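Local coordinates for protein neurotoxin (Clostridium botulinum, PDB 3N7L) that probably attaches the botulinum neurotoxin to nerve cells by binding gangliosides, this fragment being its receptor-binding domain, at residues F77-N82 with M203-F208; Q124-S129 with G153-Y158; N99-S104 with T173-S178. All coordinates share one frame; numbering follows the deposited sequence.

How the contacts relate
From the N terminus the chain passes through 77-82, 99-104 and 124-129, then returns through 153-158, 173-178 and 203-208 in reverse order, so the loops nest. Contact 2 closes the innermost loop, contact 3 encloses it, and contact 1 encloses both. All lie in the concanavalin-like N-terminal half of the receptor-binding domain. Contact 1 joins neighbouring strands within one sheet; contact 2 packs that sheet against the second; contact 3 fastens the loop leading from one sheet to the other onto a strand of the second. Contacts 1 and 3, with centres about 24 Å apart, meet through Phe208 and Trp103, whereas contact 2 touches neither.

Contact 1 (F77-N82 with M203-F208)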
# COMPACT_ATOMS: atom_id res chain seq x y z
N PHE A 77 -8.80 10.97 2.37
CA PHE A 77 -9.31 9.80 1.66
C PHE A 77 -8.23 8.78 1.34
O PHE A 77 -7.04 9.11 1.29
CB PHE A 77 -9.99 10.24 0.35
CG PHE A 77 -9.07 10.96 -0.61
CD1 PHE A 77 -8.36 10.26 -1.58
CD2 PHE A 77 -8.92 12.35 -0.54
CE1 PHE A 77 -7.53 10.93 -2.48
CE2 PHE A 77 -8.09 13.03 -1.43
CZ PHE A 77 -7.39 12.32 -2.40
N TRP A 78 -8.66 7.54 1.15
CA TRP A 78 -7.74 6.47 0.77
C TRP A 78 -7.83 6.38 -0.73
O TRP A 78 -8.92 6.49 -1.31
CB TRP A 78 -8.17 5.13 1.39
CG TRP A 78 -7.71 4.96 2.80
CD1 TRP A 78 -8.42 5.26 3.93
CD2 TRP A 78 -6.44 4.48 3.23
NE1 TRP A 78 -7.66 4.99 5.05
CE2 TRP A 78 -6.44 4.51 4.65
CE3 TRP A 78 -5.29 4.02 2.56
CZ2 TRP A 78 -5.34 4.09 5.41
CZ3 TRP A 78 -4.19 3.61 3.32
CH2 TRP A 78 -4.23 3.65 4.73
N ILE A 79 -6.69 6.20 -1.38
CA ILE A 79 -6.69 6.10 -2.82
C ILE A 79 -5.62 5.14 -3.30
O ILE A 79 -4.60 4.93 -2.64
CB ILE A 79 -6.44 7.48 -3.47
CG1 ILE A 79 -6.34 7.34 -5.00
CG2 ILE A 79 -5.16 8.11 -2.91
CD1 ILE A 79 -6.31 8.66 -5.74
N ARG A 80 -5.89 4.52 -4.45
CA ARG A 80 -4.94 3.62 -5.06
C ARG A 80 -5.00 3.86 -6.56
O ARG A 80 -6.08 3.96 -7.14
CB ARG A 80 -5.29 2.16 -4.77
CG ARG A 80 -4.23 1.23 -5.29
CD ARG A 80 -4.66 -0.22 -5.29
NE ARG A 80 -3.62 -1.01 -5.93
CZ ARG A 80 -3.79 -2.24 -6.39
NH1 ARG A 80 -2.77 -2.88 -6.95
NH2 ARG A 80 -4.97 -2.83 -6.29
N ILE A 81 -3.83 3.97 -7.19
CA ILE A 81 -3.74 4.20 -8.63
C ILE A 81 -2.92 3.04 -9.19
O ILE A 81 -1.79 2.83 -8.77
CB ILE A 81 -3.02 5.54 -8.93
CG1 ILE A 81 -3.79 6.70 -8.27
CG2 ILE A 81 -2.94 5.76 -10.44
CD1 ILE A 81 -3.10 8.03 -8.38
N ASN A 82 -3.49 2.27 -10.11
CA ASN A 82 -2.68 1.17 -10.61
C ASN A 82 -1.98 1.46 -11.90
O ASN A 82 -2.59 1.73 -12.94
CB ASN A 82 -3.44 -0.14 -10.75
CG ASN A 82 -2.52 -1.26 -11.18
OD1 ASN A 82 -1.38 -1.34 -10.70
ND2 ASN A 82 -2.98 -2.11 -12.09
N MET A 203 -8.27 3.65 -10.77
CA MET A 203 -8.19 4.35 -9.51
C MET A 203 -9.25 3.79 -8.57
O MET A 203 -10.38 3.51 -8.99
CB MET A 203 -8.42 5.84 -9.73
CG MET A 203 -8.62 6.67 -8.47
SD MET A 203 -8.76 8.43 -8.88
CE MET A 203 -10.42 8.50 -9.54
N TRP A 204 -8.88 3.61 -7.31
CA TRP A 204 -9.79 3.10 -6.29
C TRP A 204 -9.85 4.16 -5.20
O TRP A 204 -8.82 4.66 -4.77
CB TRP A 204 -9.26 1.80 -5.68
CG TRP A 204 -9.28 0.61 -6.59
CD1 TRP A 204 -10.24 -0.36 -6.67
CD2 TRP A 204 -8.27 0.25 -7.53
NE1 TRP A 204 -9.89 -1.31 -7.59
CE2 TRP A 204 -8.67 -0.96 -8.14
CE3 TRP A 204 -7.05 0.82 -7.91
CZ2 TRP A 204 -7.91 -1.60 -9.12
CZ3 TRP A 204 -6.28 0.18 -8.89
CH2 TRP A 204 -6.72 -1.02 -9.48
N ILE A 205 -11.06 4.50 -4.76
CA ILE A 205 -11.22 5.49 -3.70
C ILE A 205 -12.02 4.87 -2.57
O ILE A 205 -12.94 4.09 -2.80
CB ILE A 205 -11.96 6.74 -4.19
CG1 ILE A 205 -11.10 7.50 -5.21
CG2 ILE A 205 -12.31 7.63 -3.00
CD1 ILE A 205 -9.79 8.00 -4.65
N ARG A 206 -11.68 5.25 -1.35
CA ARG A 206 -12.34 4.72 -0.18
C ARG A 206 -12.43 5.79 0.91
O ARG A 206 -11.46 6.50 1.16
CB ARG A 206 -11.54 3.50 0.29
CG ARG A 206 -11.89 3.01 1.66
CD ARG A 206 -10.66 2.47 2.35
NE ARG A 206 -10.82 2.72 3.77
CZ ARG A 206 -10.02 2.28 4.73
NH1 ARG A 206 -10.31 2.60 5.98
NH2 ARG A 206 -8.96 1.53 4.46
N ASP A 207 -13.60 5.91 1.54
CA ASP A 207 -13.83 6.87 2.63
C ASP A 207 -13.35 8.30 2.36
O ASP A 207 -12.41 8.78 2.99
CB ASP A 207 -13.20 6.35 3.93
CG ASP A 207 -13.90 5.10 4.46
OD1 ASP A 207 -15.12 5.17 4.70
OD2 ASP A 207 -13.23 4.06 4.63
N PHE A 208 -14.01 8.98 1.44
CA PHE A 208 -13.66 10.36 1.10
C PHE A 208 -14.40 11.28 2.08
O PHE A 208 -15.63 11.35 2.07
CB PHE A 208 -14.09 10.68 -0.33
CG PHE A 208 -13.67 12.04 -0.80
CD1 PHE A 208 -12.44 12.22 -1.42
CD2 PHE A 208 -14.50 13.14 -0.61
CE1 PHE A 208 -12.04 13.48 -1.86
CE2 PHE A 208 -14.11 14.42 -1.05
CZ PHE A 208 -12.87 14.58 -1.67
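Strands 77-82 and 203-208 run antiparallel, their axes 4.7 Å apart, with Trp78-Arg206 and Arg80-Trp204 as hydrogen-bonded pairs; Trp204 N donates to Arg80 O at 2.8 Å. Both pairs share one face of the sheet, and each sets an arginine on a tryptophan: the broad indole supports the flat guanidinium, whose N-H edges stay available. The Arg206 guanidinium lies flat on the five-membered ring of Trp78, planes at 14°, with CZ 3.8 Å from the ring centroid. A salt bridge from Arg206 NE to the anti lone pair of Asp207 OD2, 2.9 Å and in the guanidinium plane, helps hold it flat. Arg80 extends alongside the Trp204 indole, its NH2 above the face near the rim, by CH2, and its CZ 4.7 Å from the six-membered-ring centroid; Arg80 NE bonds to Asn140 O. Asn82 CB approaches Trp204 CZ3 to 3.4 Å. The opposite face is apolar, as suits a sandwich interior: Ile205 CD1 turns back against Ile79 CG1, 3.5 Å away, while the Phe77 and Phe208 rings barely overlap. Backbone bonds continue the sheet to strands 143-150 and 44-47, while Ile93 packs from the second sheet.

Contact 2 (Q124-S129 with G153-Y158); sequences QDINFS and GNMMIY
Gln124 offers the flat group that is met here: Met155 CE sits above the plane of its carboxamide, 3.5 Å from Gln124 CD. The methyl also touches the aliphatic part of the same side chain, Met155 CE lying 3.4 Å from Gln124 CG. The carboxamide is held by two bonds at the end of strand 162-168, OE1 accepting from Lys170 N and NE2 donating to Lys168 O, which fixes its rotation and presents its plane to the methionine. The phenyl ring of Phe128 leads away, and its CB is what meets Ile157 CD1, at 4.2 Å.

Between these ends stands Ile126. With CG1 anti to the backbone N (chi1 -173°), its chain reaches straight across, and the tip comes down on the opposing backbone: Ile126 CD1 is 3.3 Å from Met155 O and 3.6 Å from Ile157 N. Each branch of Ile126 has its own neighbour: Met155 SD lies 4.0 Å from Ile126 CG2, and Ile157 CG2 is 3.8 Å from Ile126 CD1, each side chain sliding past the isoleucine in the opposite direction. Met155 bends at its last torsion (chi3 -40°), which brings its methyl to Gln124.

The two strands point nearly the same way, crossing at -20° with axes 7.1 Å apart. They belong to different sheets, the first paired with strand 111-117, the second with strands 143-150 and 162-168, and they face each other as the two layers of a beta sandwich. No hydrogen bond passes between them. The contact therefore rests on van der Waals packing and the burial of apolar surface: branched isoleucines fill the gap, a flexible thioether adapts to its neighbours, and a glutamine whose polar atoms are already bonded supplies carbon surface.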
# COMPACT_ATOMS: atom_id res chain seq x y z
N GLN A 124 -2.94 28.24 -6.98
CA GLN A 124 -1.84 27.93 -6.09
C GLN A 124 -1.96 26.45 -5.81
O GLN A 124 -3.05 25.93 -5.58
CB GLN A 124 -1.95 28.74 -4.80
CG GLN A 124 -0.82 28.50 -3.81
CD GLN A 124 -0.84 29.48 -2.65
OE1 GLN A 124 -1.91 29.91 -2.20
NE2 GLN A 124 0.34 29.85 -2.16
N ASP A 125 -0.84 25.74 -5.85
CA ASP A 125 -0.90 24.32 -5.62
C ASP A 125 0.21 23.79 -4.75
O ASP A 125 1.25 24.42 -4.57
CB ASP A 125 -0.90 23.58 -6.97
CG ASP A 125 0.32 23.90 -7.80
OD1 ASP A 125 0.19 23.97 -9.04
OD2 ASP A 125 1.41 24.08 -7.22
N ILE A 126 -0.04 22.62 -4.18
CA ILE A 126 0.90 21.95 -3.32
C ILE A 126 0.94 20.52 -3.84
O ILE A 126 -0.02 20.07 -4.49
CB ILE A 126 0.40 22.03 -1.86
CG1 ILE A 126 1.45 21.47 -0.91
CG2 ILE A 126 -0.92 21.29 -1.72
CD1 ILE A 126 1.10 21.68 0.56
N ASN A 127 2.02 19.79 -3.60
CA ASN A 127 2.08 18.43 -4.12
C ASN A 127 2.90 17.43 -3.34
O ASN A 127 3.67 17.77 -2.44
CB ASN A 127 2.61 18.43 -5.56
CG ASN A 127 4.10 18.73 -5.64
OD1 ASN A 127 4.51 19.84 -5.96
ND2 ASN A 127 4.91 17.72 -5.33
N PHE A 128 2.70 16.17 -3.71
CA PHE A 128 3.42 15.04 -3.16
C PHE A 128 4.02 14.34 -4.38
O PHE A 128 3.29 14.04 -5.33
CB PHE A 128 2.47 14.07 -2.45
CG PHE A 128 2.99 12.65 -2.37
CD1 PHE A 128 4.24 12.38 -1.83
CD2 PHE A 128 2.20 11.59 -2.81
CE1 PHE A 128 4.71 11.06 -1.73
CE2 PHE A 128 2.66 10.26 -2.71
CZ PHE A 128 3.91 10.00 -2.16
N SER A 129 5.32 14.12 -4.38
CA SER A 129 5.95 13.40 -5.49
C SER A 129 6.55 12.14 -4.87
O SER A 129 7.38 12.21 -3.96
CB SER A 129 7.03 14.25 -6.17
OG SER A 129 8.07 14.61 -5.29
N GLY A 153 -4.09 31.02 6.38
CA GLY A 153 -2.88 30.42 6.91
C GLY A 153 -2.14 29.62 5.85
O GLY A 153 -1.81 30.14 4.79
N ASN A 154 -1.88 28.35 6.14
CA ASN A 154 -1.17 27.49 5.20
C ASN A 154 -2.03 26.41 4.55
O ASN A 154 -3.13 26.10 5.00
CB ASN A 154 0.00 26.78 5.88
CG ASN A 154 1.03 27.73 6.44
OD1 ASN A 154 1.41 28.70 5.79
ND2 ASN A 154 1.50 27.44 7.64
N MET A 155 -1.46 25.85 3.49
CA MET A 155 -2.06 24.77 2.72
C MET A 155 -1.03 23.67 3.00
O MET A 155 0.17 23.89 2.84
CB MET A 155 -2.02 25.14 1.23
CG MET A 155 -3.12 24.54 0.37
SD MET A 155 -2.82 24.81 -1.40
CE MET A 155 -2.21 26.48 -1.44
N MET A 156 -1.48 22.50 3.44
CA MET A 156 -0.55 21.41 3.75
C MET A 156 -1.04 20.06 3.23
O MET A 156 -2.25 19.80 3.20
CB MET A 156 -0.35 21.29 5.27
CG MET A 156 -0.02 22.60 5.98
SD MET A 156 0.29 22.36 7.75
CE MET A 156 -1.36 22.22 8.39
N ILE A 157 -0.12 19.21 2.80
CA ILE A 157 -0.51 17.90 2.33
C ILE A 157 0.25 16.82 3.07
O ILE A 157 1.47 16.89 3.24
CB ILE A 157 -0.31 17.73 0.79
CG1 ILE A 157 -0.79 16.34 0.37
CG2 ILE A 157 1.16 17.89 0.42
CD1 ILE A 157 -0.92 16.17 -1.12
N TYR A 158 -0.49 15.82 3.54
CA TYR A 158 0.07 14.70 4.28
C TYR A 158 -0.20 13.41 3.50
O TYR A 158 -1.23 13.29 2.83
CB TYR A 158 -0.58 14.58 5.66
CG TYR A 158 -0.44 15.79 6.56
CD1 TYR A 158 0.44 15.77 7.65
CD2 TYR A 158 -1.24 16.93 6.37
CE1 TYR A 158 0.52 16.86 8.53
CE2 TYR A 158 -1.16 18.02 7.24
CZ TYR A 158 -0.28 17.97 8.32
OH TYR A 158 -0.23 19.02 9.22

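Contact 3 (N99-S104 with T173-S178); sequences NNSGWS and TGINFS
Ser101 OG takes the backbone N-H of Asn176 at 2.8 Å in a nearly straight bond, 176° at the hydrogen. The hydroxyl stands anti to the backbone N (chi1 -164°), which points it at the loop, and Ile175 CA lies 3.4 Å from Ser101 OG. Serine suits the place because its oxygen accepts this N-H while its one proton can go to, or be shared between, Lys117 O and Gln118 O.

Next to it, Gly102 has a positive phi, 136°, that suits glycine, and the absence of a side chain suits the close approach of the backbones, its CA 4.4 Å from that of Phe177. Large rings fill the space beside the glycine: Phe177 CD1 rests against Gly102 CA and also meets the edge of the Trp103 indole, 4.0 Å from Trp103 CD1, the side chains crossing at about a right angle. Ile175 CG1 lies over one face of the Phe177 ring, and Ile175 CD1 reaches Gly102 O at 3.9 Å. The indole N-H reaches a water, which accepts a weak bond from Trp103 NE1 and donates to Ser178 O at 2.6 Å.

In the second shell, Tyr70 OH accepts the N-H of Phe177, and the two rings pack edge-to-face. The loop 173-178, leaving strand 162-168 for strand 180-187, is thus pinned to the start of strand 102-108, which pairs with strands 91-93, 95-97 and 111-117.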
# COMPACT_ATOMS: atom_id res chain seq x y z
N ASN A 99 -16.60 27.37 -12.55
CA ASN A 99 -16.38 28.39 -13.58
C ASN A 99 -14.94 28.87 -13.50
O ASN A 99 -14.68 30.05 -13.27
CB ASN A 99 -17.34 29.57 -13.37
CG ASN A 99 -18.79 29.20 -13.64
OD1 ASN A 99 -19.15 28.85 -14.76
ND2 ASN A 99 -19.62 29.28 -12.60
N ASN A 100 -14.02 27.93 -13.67
CA ASN A 100 -12.59 28.21 -13.61
C ASN A 100 -12.19 28.64 -12.21
O ASN A 100 -11.21 29.37 -12.03
CB ASN A 100 -12.22 29.30 -14.62
CG ASN A 100 -12.33 28.82 -16.06
OD1 ASN A 100 -11.70 27.84 -16.45
ND2 ASN A 100 -13.14 29.51 -16.85
N SER A 101 -12.95 28.20 -11.21
CA SER A 101 -12.66 28.53 -9.82
C SER A 101 -13.06 27.38 -8.90
O SER A 101 -14.06 26.70 -9.14
CB SER A 101 -13.40 29.81 -9.41
OG SER A 101 -12.86 30.35 -8.21
N GLY A 102 -12.27 27.17 -7.84
CA GLY A 102 -12.55 26.11 -6.89
C GLY A 102 -11.27 25.37 -6.54
O GLY A 102 -10.21 25.98 -6.40
N TRP A 103 -11.36 24.05 -6.37
CA TRP A 103 -10.17 23.27 -6.08
C TRP A 103 -10.18 21.99 -6.90
O TRP A 103 -11.23 21.53 -7.34
CB TRP A 103 -10.06 22.94 -4.58
CG TRP A 103 -11.17 22.11 -4.00
CD1 TRP A 103 -12.21 22.56 -3.24
CD2 TRP A 103 -11.34 20.69 -4.11
NE1 TRP A 103 -13.02 21.51 -2.87
CE2 TRP A 103 -12.51 20.36 -3.38
CE3 TRP A 103 -10.62 19.67 -4.74
CZ2 TRP A 103 -12.97 19.04 -3.28
CZ3 TRP A 103 -11.09 18.36 -4.64
CH2 TRP A 103 -12.25 18.06 -3.91
N SER A 104 -9.00 21.41 -7.10
CA SER A 104 -8.90 20.19 -7.89
C SER A 104 -7.72 19.34 -7.45
O SER A 104 -6.74 19.84 -6.90
CB SER A 104 -8.75 20.54 -9.37
OG SER A 104 -8.80 19.37 -10.17
N THR A 173 -8.48 36.45 -3.66
CA THR A 173 -9.80 37.09 -3.71
C THR A 173 -10.53 36.81 -5.00
O THR A 173 -9.96 36.93 -6.09
CB THR A 173 -9.70 38.62 -3.53
OG1 THR A 173 -8.45 39.10 -4.05
CG2 THR A 173 -9.85 38.99 -2.06
N GLY A 174 -11.79 36.42 -4.88
CA GLY A 174 -12.59 36.11 -6.04
C GLY A 174 -12.80 34.62 -6.18
O GLY A 174 -13.69 34.18 -6.90
N ILE A 175 -11.98 33.84 -5.49
CA ILE A 175 -12.11 32.39 -5.56
C ILE A 175 -13.51 32.02 -5.09
O ILE A 175 -13.98 32.47 -4.05
CB ILE A 175 -11.03 31.67 -4.70
CG1 ILE A 175 -11.08 30.16 -4.97
CG2 ILE A 175 -11.23 31.97 -3.22
CD1 ILE A 175 -9.85 29.42 -4.50
N ASN A 176 -14.18 31.21 -5.90
CA ASN A 176 -15.54 30.78 -5.61
C ASN A 176 -15.56 29.26 -5.56
O ASN A 176 -15.34 28.59 -6.58
CB ASN A 176 -16.48 31.29 -6.71
CG ASN A 176 -17.94 31.19 -6.33
OD1 ASN A 176 -18.43 30.13 -5.96
ND2 ASN A 176 -18.66 32.31 -6.44
N PHE A 177 -15.81 28.71 -4.38
CA PHE A 177 -15.84 27.27 -4.22
C PHE A 177 -17.14 26.65 -4.71
O PHE A 177 -18.23 27.16 -4.46
CB PHE A 177 -15.57 26.90 -2.76
CG PHE A 177 -14.15 27.13 -2.34
CD1 PHE A 177 -13.12 26.40 -2.93
CD2 PHE A 177 -13.83 28.09 -1.38
CE1 PHE A 177 -11.79 26.63 -2.58
CE2 PHE A 177 -12.51 28.32 -1.02
CZ PHE A 177 -11.48 27.59 -1.62
N SER A 178 -17.00 25.53 -5.42
CA SER A 178 -18.14 24.80 -5.97
C SER A 178 -18.70 23.80 -4.97
O SER A 178 -17.99 23.29 -4.11
CB SER A 178 -17.70 24.05 -7.23
OG SER A 178 -18.67 23.10 -7.64
O HOH W 1 -16.13 22.05 -2.75